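Local coordinates for protein (alpha-2u-globulin) (Rattus norvegicus, PDB 2A2U) that probably carries small hydrophobic ligands inside a lipocalin beta-barrel, and forms a complex with a hyaline droplet inducer, at residues A22-G27 against F109-T114; G72-I77 against E85-A90; Q134-Y139 against K155-H160. All blocks are in the same frame, centred on the assembly; numbering follows the deposited sequence.

Contact 1. Residues A22-G27 against F109-T114; sequences ASSTRG and FTILKT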
loop_
_atom_site.group_PDB
_atom_site.type_symbol
_atom_site.label_atom_id
_atom_site.label_comp_id
_atom_site.label_asym_id
_atom_site.label_seq_id
_atom_site.Cartn_x
_atom_site.Cartn_y
_atom_site.Cartn_z
ATOM N N ALA A 22 -27.674 -7.006 13.135
ATOM C CA ALA A 22 -26.971 -7.940 12.265
ATOM C C ALA A 22 -25.588 -8.121 12.857
ATOM O O ALA A 22 -25.248 -7.477 13.846
ATOM C CB ALA A 22 -26.872 -7.391 10.862
ATOM N N SER A 23 -24.768 -8.957 12.239
ATOM C CA SER A 23 -23.435 -9.196 12.768
ATOM C C SER A 23 -22.612 -9.946 11.748
ATOM O O SER A 23 -23.123 -10.853 11.092
ATOM C CB SER A 23 -23.549 -10.018 14.045
ATOM O OG SER A 23 -22.280 -10.313 14.583
ATOM N N SER A 24 -21.354 -9.544 11.585
ATOM C CA SER A 24 -20.463 -10.193 10.621
ATOM C C SER A 24 -20.140 -11.577 11.137
ATOM O O SER A 24 -20.153 -12.548 10.381
ATOM C CB SER A 24 -19.174 -9.380 10.386
ATOM O OG SER A 24 -18.265 -9.484 11.469
ATOM N N THR A 25 -19.913 -11.661 12.444
ATOM C CA THR A 25 -19.606 -12.925 13.098
ATOM C C THR A 25 -20.841 -13.833 13.027
ATOM O O THR A 25 -20.739 -14.995 12.631
ATOM C CB THR A 25 -19.165 -12.709 14.576
ATOM O OG1 THR A 25 -20.260 -12.210 15.353
ATOM C CG2 THR A 25 -18.023 -11.704 14.651
ATOM N N ARG A 26 -22.012 -13.274 13.338
ATOM C CA ARG A 26 -23.273 -14.019 13.290
ATOM C C ARG A 26 -23.527 -14.463 11.845
ATOM O O ARG A 26 -24.202 -15.463 11.603
ATOM C CB ARG A 26 -24.428 -13.127 13.775
ATOM C CG ARG A 26 -25.645 -13.851 14.372
ATOM C CD ARG A 26 -26.811 -12.898 14.691
ATOM N NE ARG A 26 -26.462 -11.808 15.606
ATOM C CZ ARG A 26 -26.924 -10.560 15.505
ATOM N NH1 ARG A 26 -27.759 -10.219 14.527
ATOM N NH2 ARG A 26 -26.567 -9.644 16.397
ATOM N N GLY A 27 -22.971 -13.719 10.891
ATOM C CA GLY A 27 -23.153 -14.048 9.487
ATOM C C GLY A 27 -24.590 -13.823 9.064
ATOM O O GLY A 27 -25.331 -14.776 8.825
ATOM N N PHE A 109 -10.346 -7.462 12.858
ATOM C CA PHE A 109 -11.578 -6.985 13.471
ATOM C C PHE A 109 -12.840 -7.564 12.870
ATOM O O PHE A 109 -12.822 -8.091 11.764
ATOM C CB PHE A 109 -11.648 -5.459 13.475
ATOM C CG PHE A 109 -11.781 -4.847 12.119
ATOM C CD1 PHE A 109 -13.031 -4.680 11.532
ATOM C CD2 PHE A 109 -10.662 -4.385 11.450
ATOM C CE1 PHE A 109 -13.168 -4.064 10.293
ATOM C CE2 PHE A 109 -10.782 -3.770 10.217
ATOM C CZ PHE A 109 -12.045 -3.602 9.634
ATOM N N THR A 110 -13.923 -7.505 13.641
ATOM C CA THR A 110 -15.223 -8.005 13.210
ATOM C C THR A 110 -16.316 -7.026 13.600
ATOM O O THR A 110 -16.121 -6.172 14.459
ATOM C CB THR A 110 -15.558 -9.358 13.853
ATOM O OG1 THR A 110 -15.435 -9.258 15.276
ATOM C CG2 THR A 110 -14.630 -10.430 13.355
ATOM N N ILE A 111 -17.453 -7.131 12.925
ATOM C CA ILE A 111 -18.602 -6.283 13.198
ATOM C C ILE A 111 -19.435 -7.058 14.193
ATOM O O ILE A 111 -20.106 -8.029 13.851
ATOM C CB ILE A 111 -19.377 -5.990 11.911
ATOM C CG1 ILE A 111 -18.453 -5.247 10.943
ATOM C CG2 ILE A 111 -20.599 -5.153 12.208
ATOM C CD1 ILE A 111 -18.993 -5.079 9.554
ATOM N N LEU A 112 -19.313 -6.654 15.446
ATOM C CA LEU A 112 -19.984 -7.301 16.553
ATOM C C LEU A 112 -21.499 -7.162 16.538
ATOM O O LEU A 112 -22.209 -8.163 16.646
ATOM C CB LEU A 112 -19.420 -6.763 17.865
ATOM C CG LEU A 112 -19.238 -7.763 18.997
ATOM C CD1 LEU A 112 -18.364 -8.902 18.520
ATOM C CD2 LEU A 112 -18.603 -7.074 20.185
ATOM N N LYS A 113 -21.991 -5.930 16.418
ATOM C CA LYS A 113 -23.431 -5.670 16.407
ATOM C C LYS A 113 -23.746 -4.343 15.720
ATOM O O LYS A 113 -23.021 -3.370 15.885
ATOM C CB LYS A 113 -23.974 -5.674 17.842
ATOM C CG LYS A 113 -25.485 -5.543 17.950
ATOM C CD LYS A 113 -25.958 -5.681 19.394
ATOM C CE LYS A 113 -25.955 -7.133 19.861
ATOM N NZ LYS A 113 -26.999 -7.962 19.177
ATOM N N THR A 114 -24.818 -4.317 14.937
ATOM C CA THR A 114 -25.219 -3.101 14.240
ATOM C C THR A 114 -26.715 -3.116 13.952
ATOM O O THR A 114 -27.309 -4.181 13.805
ATOM C CB THR A 114 -24.458 -2.934 12.899
ATOM O OG1 THR A 114 -24.669 -1.616 12.381
ATOM C CG2 THR A 114 -24.957 -3.926 11.867
#

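Contact 2. Residues G72-I77 against E85-A90; sequences GFKFRI and ELYLVA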
loop_
_atom_site.group_PDB
_atom_site.type_symbol
_atom_site.label_atom_id
_atom_site.label_comp_id
_atom_site.label_asym_id
_atom_site.label_seq_id
_atom_site.Cartn_x
_atom_site.Cartn_y
_atom_site.Cartn_z
ATOM N N GLY A 72 -13.293 1.125 3.547
ATOM C CA GLY A 72 -12.390 2.248 3.672
ATOM C C GLY A 72 -12.813 3.023 4.895
ATOM O O GLY A 72 -13.997 3.164 5.142
ATOM N N PHE A 73 -11.861 3.526 5.661
ATOM C CA PHE A 73 -12.174 4.287 6.855
ATOM C C PHE A 73 -11.480 5.638 6.819
ATOM O O PHE A 73 -10.252 5.701 6.779
ATOM C CB PHE A 73 -11.696 3.541 8.103
ATOM C CG PHE A 73 -12.425 2.257 8.371
ATOM C CD1 PHE A 73 -12.051 1.081 7.733
ATOM C CD2 PHE A 73 -13.480 2.219 9.282
ATOM C CE1 PHE A 73 -12.721 -0.114 7.991
ATOM C CE2 PHE A 73 -14.156 1.026 9.547
ATOM C CZ PHE A 73 -13.773 -0.138 8.901
ATOM N N LYS A 74 -12.257 6.717 6.805
ATOM C CA LYS A 74 -11.687 8.058 6.837
ATOM C C LYS A 74 -11.916 8.557 8.249
ATOM O O LYS A 74 -13.052 8.645 8.690
ATOM C CB LYS A 74 -12.377 8.982 5.848
ATOM C CG LYS A 74 -11.780 10.351 5.866
ATOM C CD LYS A 74 -12.266 11.148 4.714
ATOM C CE LYS A 74 -12.669 12.517 5.183
ATOM N NZ LYS A 74 -12.996 13.430 4.060
ATOM N N PHE A 75 -10.845 8.873 8.960
ATOM C CA PHE A 75 -10.961 9.316 10.344
ATOM C C PHE A 75 -9.883 10.324 10.702
ATOM O O PHE A 75 -8.945 10.529 9.940
ATOM C CB PHE A 75 -10.817 8.116 11.268
ATOM C CG PHE A 75 -9.477 7.454 11.173
ATOM C CD1 PHE A 75 -9.193 6.583 10.122
ATOM C CD2 PHE A 75 -8.477 7.733 12.097
ATOM C CE1 PHE A 75 -7.929 6.003 9.991
ATOM C CE2 PHE A 75 -7.203 7.156 11.976
ATOM C CZ PHE A 75 -6.932 6.290 10.918
ATOM N N ARG A 76 -10.010 10.930 11.879
ATOM C CA ARG A 76 -9.042 11.911 12.345
ATOM C C ARG A 76 -8.351 11.425 13.590
ATOM O O ARG A 76 -8.892 10.619 14.347
ATOM C CB ARG A 76 -9.700 13.255 12.636
ATOM C CG ARG A 76 -10.073 14.015 11.408
ATOM C CD ARG A 76 -9.913 15.495 11.616
ATOM N NE ARG A 76 -10.770 16.242 10.708
ATOM C CZ ARG A 76 -12.052 16.496 10.950
ATOM N NH1 ARG A 76 -12.621 16.070 12.078
ATOM N NH2 ARG A 76 -12.786 17.123 10.039
ATOM N N ILE A 77 -7.152 11.937 13.810
ATOM C CA ILE A 77 -6.385 11.553 14.972
ATOM C C ILE A 77 -5.528 12.734 15.394
ATOM O O ILE A 77 -4.965 13.429 14.557
ATOM C CB ILE A 77 -5.533 10.301 14.681
ATOM C CG1 ILE A 77 -4.853 9.825 15.954
ATOM C CG2 ILE A 77 -4.508 10.583 13.607
ATOM C CD1 ILE A 77 -4.327 8.430 15.850
ATOM N N GLU A 85 -5.666 14.048 9.279
ATOM C CA GLU A 85 -6.700 13.362 8.503
ATOM C C GLU A 85 -6.099 12.123 7.827
ATOM O O GLU A 85 -5.135 12.229 7.069
ATOM C CB GLU A 85 -7.243 14.330 7.447
ATOM C CG GLU A 85 -8.394 13.823 6.611
ATOM C CD GLU A 85 -9.709 13.839 7.344
ATOM O OE1 GLU A 85 -10.400 14.876 7.337
ATOM O OE2 GLU A 85 -10.067 12.798 7.915
ATOM N N LEU A 86 -6.678 10.954 8.080
ATOM C CA LEU A 86 -6.176 9.704 7.507
ATOM C C LEU A 86 -7.267 8.881 6.836
ATOM O O LEU A 86 -8.439 9.207 6.931
ATOM C CB LEU A 86 -5.511 8.855 8.594
ATOM C CG LEU A 86 -4.303 9.448 9.320
ATOM C CD1 LEU A 86 -3.791 8.457 10.345
ATOM C CD2 LEU A 86 -3.221 9.780 8.311
ATOM N N TYR A 87 -6.869 7.817 6.146
ATOM C CA TYR A 87 -7.804 6.927 5.465
ATOM C C TYR A 87 -7.143 5.566 5.313
ATOM O O TYR A 87 -6.098 5.454 4.675
ATOM C CB TYR A 87 -8.166 7.470 4.085
ATOM C CG TYR A 87 -9.324 6.737 3.412
ATOM C CD1 TYR A 87 -9.127 5.499 2.786
ATOM C CD2 TYR A 87 -10.614 7.264 3.438
ATOM C CE1 TYR A 87 -10.180 4.808 2.196
ATOM C CE2 TYR A 87 -11.679 6.585 2.852
ATOM C CZ TYR A 87 -11.458 5.354 2.239
ATOM O OH TYR A 87 -12.517 4.681 1.655
ATOM N N LEU A 88 -7.752 4.533 5.891
ATOM C CA LEU A 88 -7.199 3.186 5.825
ATOM C C LEU A 88 -8.155 2.227 5.160
ATOM O O LEU A 88 -9.362 2.365 5.283
ATOM C CB LEU A 88 -6.884 2.659 7.232
ATOM C CG LEU A 88 -5.817 3.373 8.061
ATOM C CD1 LEU A 88 -5.720 2.752 9.440
ATOM C CD2 LEU A 88 -4.487 3.287 7.355
ATOM N N VAL A 89 -7.603 1.260 4.444
ATOM C CA VAL A 89 -8.410 0.240 3.795
ATOM C C VAL A 89 -8.218 -1.071 4.554
ATOM O O VAL A 89 -7.101 -1.442 4.898
ATOM C CB VAL A 89 -8.025 0.054 2.319
ATOM C CG1 VAL A 89 -8.768 -1.128 1.728
ATOM C CG2 VAL A 89 -8.373 1.301 1.534
ATOM N N ALA A 90 -9.323 -1.727 4.870
ATOM C CA ALA A 90 -9.305 -2.990 5.586
ATOM C C ALA A 90 -9.813 -4.047 4.618
ATOM O O ALA A 90 -10.845 -3.863 4.000
ATOM C CB ALA A 90 -10.207 -2.907 6.816
#

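Contact 3. Residues Q134-Y139 against K155-H160; sequences QLMVLY and KLCEAH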
loop_
_atom_site.group_PDB
_atom_site.type_symbol
_atom_site.label_atom_id
_atom_site.label_comp_id
_atom_site.label_asym_id
_atom_site.label_seq_id
_atom_site.Cartn_x
_atom_site.Cartn_y
_atom_site.Cartn_z
ATOM N N GLN A 134 -7.004 -6.356 22.962
ATOM C CA GLN A 134 -8.350 -6.177 22.449
ATOM C C GLN A 134 -8.728 -4.707 22.446
ATOM O O GLN A 134 -8.251 -3.922 23.267
ATOM C CB GLN A 134 -9.355 -6.932 23.305
ATOM C CG GLN A 134 -9.322 -8.423 23.154
ATOM C CD GLN A 134 -10.496 -9.062 23.847
ATOM O OE1 GLN A 134 -11.645 -8.734 23.562
ATOM N NE2 GLN A 134 -10.220 -9.958 24.787
ATOM N N LEU A 135 -9.616 -4.357 21.527
ATOM C CA LEU A 135 -10.124 -3.002 21.392
ATOM C C LEU A 135 -11.573 -3.098 20.934
ATOM O O LEU A 135 -11.882 -3.873 20.042
ATOM C CB LEU A 135 -9.338 -2.229 20.343
ATOM C CG LEU A 135 -9.928 -0.842 20.123
ATOM C CD1 LEU A 135 -9.566 0.041 21.285
ATOM C CD2 LEU A 135 -9.388 -0.251 18.865
ATOM N N MET A 136 -12.461 -2.331 21.557
ATOM C CA MET A 136 -13.863 -2.335 21.170
ATOM C C MET A 136 -14.352 -0.918 20.993
ATOM O O MET A 136 -14.064 -0.052 21.805
ATOM C CB MET A 136 -14.711 -3.093 22.184
ATOM C CG MET A 136 -14.710 -4.565 21.909
ATOM S SD MET A 136 -15.699 -5.500 23.027
ATOM C CE MET A 136 -17.316 -5.096 22.470
ATOM N N VAL A 137 -15.042 -0.663 19.893
ATOM C CA VAL A 137 -15.542 0.678 19.636
ATOM C C VAL A 137 -17.006 0.709 19.252
ATOM O O VAL A 137 -17.538 -0.245 18.669
ATOM C CB VAL A 137 -14.735 1.386 18.524
ATOM C CG1 VAL A 137 -13.339 1.683 18.995
ATOM C CG2 VAL A 137 -14.669 0.514 17.300
ATOM N N LEU A 138 -17.651 1.812 19.624
ATOM C CA LEU A 138 -19.050 2.048 19.313
ATOM C C LEU A 138 -19.094 3.295 18.446
ATOM O O LEU A 138 -18.553 4.327 18.829
ATOM C CB LEU A 138 -19.864 2.277 20.591
ATOM C CG LEU A 138 -21.319 2.722 20.435
ATOM C CD1 LEU A 138 -22.089 1.665 19.681
ATOM C CD2 LEU A 138 -21.941 2.952 21.795
ATOM N N TYR A 139 -19.655 3.164 17.247
ATOM C CA TYR A 139 -19.800 4.288 16.326
ATOM C C TYR A 139 -21.273 4.591 16.185
ATOM O O TYR A 139 -22.101 3.676 16.184
ATOM C CB TYR A 139 -19.255 3.952 14.940
ATOM C CG TYR A 139 -17.768 3.806 14.892
ATOM C CD1 TYR A 139 -16.957 4.562 15.721
ATOM C CD2 TYR A 139 -17.169 2.904 14.019
ATOM C CE1 TYR A 139 -15.589 4.429 15.688
ATOM C CE2 TYR A 139 -15.798 2.761 13.978
ATOM C CZ TYR A 139 -15.017 3.526 14.816
ATOM O OH TYR A 139 -13.653 3.401 14.799
ATOM N N LYS A 155 -21.633 -3.403 28.518
ATOM C CA LYS A 155 -21.775 -4.800 28.903
ATOM C C LYS A 155 -20.922 -5.720 28.031
ATOM O O LYS A 155 -20.197 -6.570 28.544
ATOM C CB LYS A 155 -23.243 -5.226 28.846
ATOM C CG LYS A 155 -24.085 -4.644 29.966
ATOM C CD LYS A 155 -25.545 -5.033 29.820
ATOM C CE LYS A 155 -26.373 -4.509 30.985
ATOM N NZ LYS A 155 -27.833 -4.686 30.746
ATOM N N LEU A 156 -21.003 -5.554 26.713
ATOM C CA LEU A 156 -20.217 -6.375 25.798
ATOM C C LEU A 156 -18.731 -6.249 26.111
ATOM O O LEU A 156 -17.993 -7.217 26.005
ATOM C CB LEU A 156 -20.468 -5.960 24.353
ATOM C CG LEU A 156 -21.862 -6.183 23.790
ATOM C CD1 LEU A 156 -21.913 -5.715 22.352
ATOM C CD2 LEU A 156 -22.198 -7.641 23.873
ATOM N N CYS A 157 -18.295 -5.057 26.502
ATOM C CA CYS A 157 -16.898 -4.851 26.840
ATOM C C CYS A 157 -16.535 -5.758 27.986
ATOM O O CYS A 157 -15.511 -6.431 27.958
ATOM C CB CYS A 157 -16.646 -3.409 27.240
ATOM S SG CYS A 157 -16.752 -2.281 25.871
ATOM N N GLU A 158 -17.400 -5.793 28.989
ATOM C CA GLU A 158 -17.178 -6.629 30.158
ATOM C C GLU A 158 -17.217 -8.096 29.771
ATOM O O GLU A 158 -16.434 -8.898 30.275
ATOM C CB GLU A 158 -18.224 -6.340 31.224
ATOM C CG GLU A 158 -18.259 -4.886 31.639
ATOM C CD GLU A 158 -18.893 -4.695 32.989
ATOM O OE1 GLU A 158 -19.895 -5.381 33.292
ATOM O OE2 GLU A 158 -18.379 -3.864 33.760
ATOM N N ALA A 159 -18.108 -8.434 28.847
ATOM C CA ALA A 159 -18.238 -9.802 28.370
ATOM C C ALA A 159 -16.992 -10.215 27.576
ATOM O O ALA A 159 -16.861 -11.371 27.170
ATOM C CB ALA A 159 -19.480 -9.933 27.502
ATOM N N HIS A 160 -16.099 -9.256 27.333
ATOM C CA HIS A 160 -14.868 -9.502 26.595
ATOM C C HIS A 160 -13.645 -9.159 27.429
ATOM O O HIS A 160 -12.599 -8.794 26.896
ATOM C CB HIS A 160 -14.857 -8.710 25.288
ATOM C CG HIS A 160 -15.827 -9.222 24.277
ATOM N ND1 HIS A 160 -15.467 -10.126 23.301
ATOM C CD2 HIS A 160 -17.149 -8.994 24.107
ATOM C CE1 HIS A 160 -16.531 -10.434 22.575
ATOM N NE2 HIS A 160 -17.564 -9.758 23.049
#

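Contact 1. Residues A22-G27 against F109-T114
One face of the Arg26 guanidinium rests on Ser23, whose CB sits 3.6 Å above the plane and over its centre. The tip of the group, NH2, comes to 3.3 Å from Lys113 NZ, because the arginine bends at chi3 and the lysine curls at chi3 and chi4. Both are donors of like charge, so no bond joins them; Glu21 probably softens the repulsion through a weak ion pair to Lys113 and a weak hydrogen bond from Arg26 NH1 to its carbonyl O. Arg26 is poorly ordered.

The serines do the precise work, since a short hydroxyl can both donate to and accept from the strand backbone. Ser23 turns OG anti to its backbone N, placing it 3.0 Å from Leu112 O and close to Ile111 O as well. The same oxygen accepts from Thr25 OG1 and, almost straight at 169°, from the amide N of Arg26, three residues on. Ser24 grips Ile111 twice: its N donates to Ile111 O at 3.0 Å, and its OG, held between backbone N and carbonyl carbon (chi1 75°), accepts from Ile111 N at 2.9 Å and also bonds to Gly97 O. Thr25 lays CG2 across Thr110 CB at about a right angle. Ala22 N meets Thr114 O at 2.9 Å, with a weak return bond.

By accepting from Arg26 N, Ser23 makes an ST motif beside the classic beta bulge in which Leu112 and Lys113 both face Met121, and a single antiparallel bridge joins the N-terminal segment of this lipocalin to strand 106-114 of its barrel.

Contact 2. Residues G72-I77 against E85-A90
Side chains alternate across this antiparallel hairpin, with the phenylalanines and leucines on one face and Lys74, Arg76, Glu85 and Tyr87 on the other. Phe75 takes the crowded chi1 position (63°), swinging its ring across to the partner strand. Leu86 CB then stands over the ring face, 4.2 Å from the Phe75 centroid, in a CH-pi contact, while Leu88 CG meets the ring edge in plane. Phe73 leans beside its own N instead, so that its CE1 reaches Ala90 CB at 3.9 Å.

On the polar face, Tyr87 extends anti to its N and lays its ring over the backbone, with Phe73 O 3.6 Å above the plane, offset toward the rim. Its OH passes 3.2 Å from Gly72 CA, where glycine puts no side chain in the way, and is hydrogen-bonded to Asp65 of the same chain. Four backbone hydrogen bonds join Phe73 to Leu88 and Phe75 to Leu86, the straightest from Leu86 N to Phe75 O (169°).

Glu85 bends at chi2 to lie between Lys74 and Arg76, its OE1 making a long salt bridge of 3.7 Å to Arg76 NE. Lys74 NZ instead pairs with Asp65 of the second subunit, whose Tyr87 stacks on this Tyr87. The chemistry separates an apolar face, suited to the barrel interior, from a charged and aromatic face used in subunit contact, where two cations probably stabilise the glutamate's charge.

Contact 3. Residues Q134-Y139 against K155-H160
The backbones stay well apart, with CA of Met136 and CA of Cys157 closest at 6.9 Å, so strand 131-140 reaches the end of helix 147-158 through its side chains. Met136 carries most of the contact. Its chain leaves beside the backbone N (chi1 -85°), runs extended through chi2 and turns at chi3 (74°), so the methyl CE ends against Leu156 CB at 3.8 Å, the two side chains crossing at about a right angle. At the bend, SD lies 4.0 Å from Cys157 CA and approaches the His160 ring obliquely, 4.3 Å from its centroid, in a sulfur-aromatic contact. A long, flexible and polarisable side chain suits this place, where it must meet an alkyl group, a helix backbone and a ring together. Phe153, one helical turn before Cys157, also touches Met136.

Cys157 packs its SG loosely on Met136 CB at 4.3 Å and also touches Ala44 of strand 36-44; it takes no part in the Cys83-Cys176 disulfide, and its small side chain fits between strand and helix. Gln134 stands at the border, its amide plane turned 83° from the imidazole of His160 and its OE1 3.6 Å from His160 CB. That oxygen is hydrogen-bonded to NE2 of His123.

Val137 points the other way and meets Val43, in keeping with the alternation of a strand. Alternate side chains of a barrel strand receiving a helix on the outer face is the classic arrangement of the lipocalin fold.

Overall arrangement
All three contacts reach one curled antiparallel sheet, the barrel, and strand 106-114 connects them. Contact 1 touches contact 2 through Phe109, whose CZ is 3.4 Å from Ala90 CB and 3.9 Å from Phe73 CE1, although their centres are about 20 Å apart. Its other link is Leu112, whose CD2 packs 3.3 Å from Met136 CE of contact 3, with about 13 Å between centres. Contacts 2 and 3 do not touch and lie on opposite sides of the chain's centre, about 21 Å apart between centres. The apolar cluster of Phe73, Ala90 and Phe109 probably belongs to the barrel interior, where a ligand would probably lie, whereas contact 3 joins the barrel to the helix.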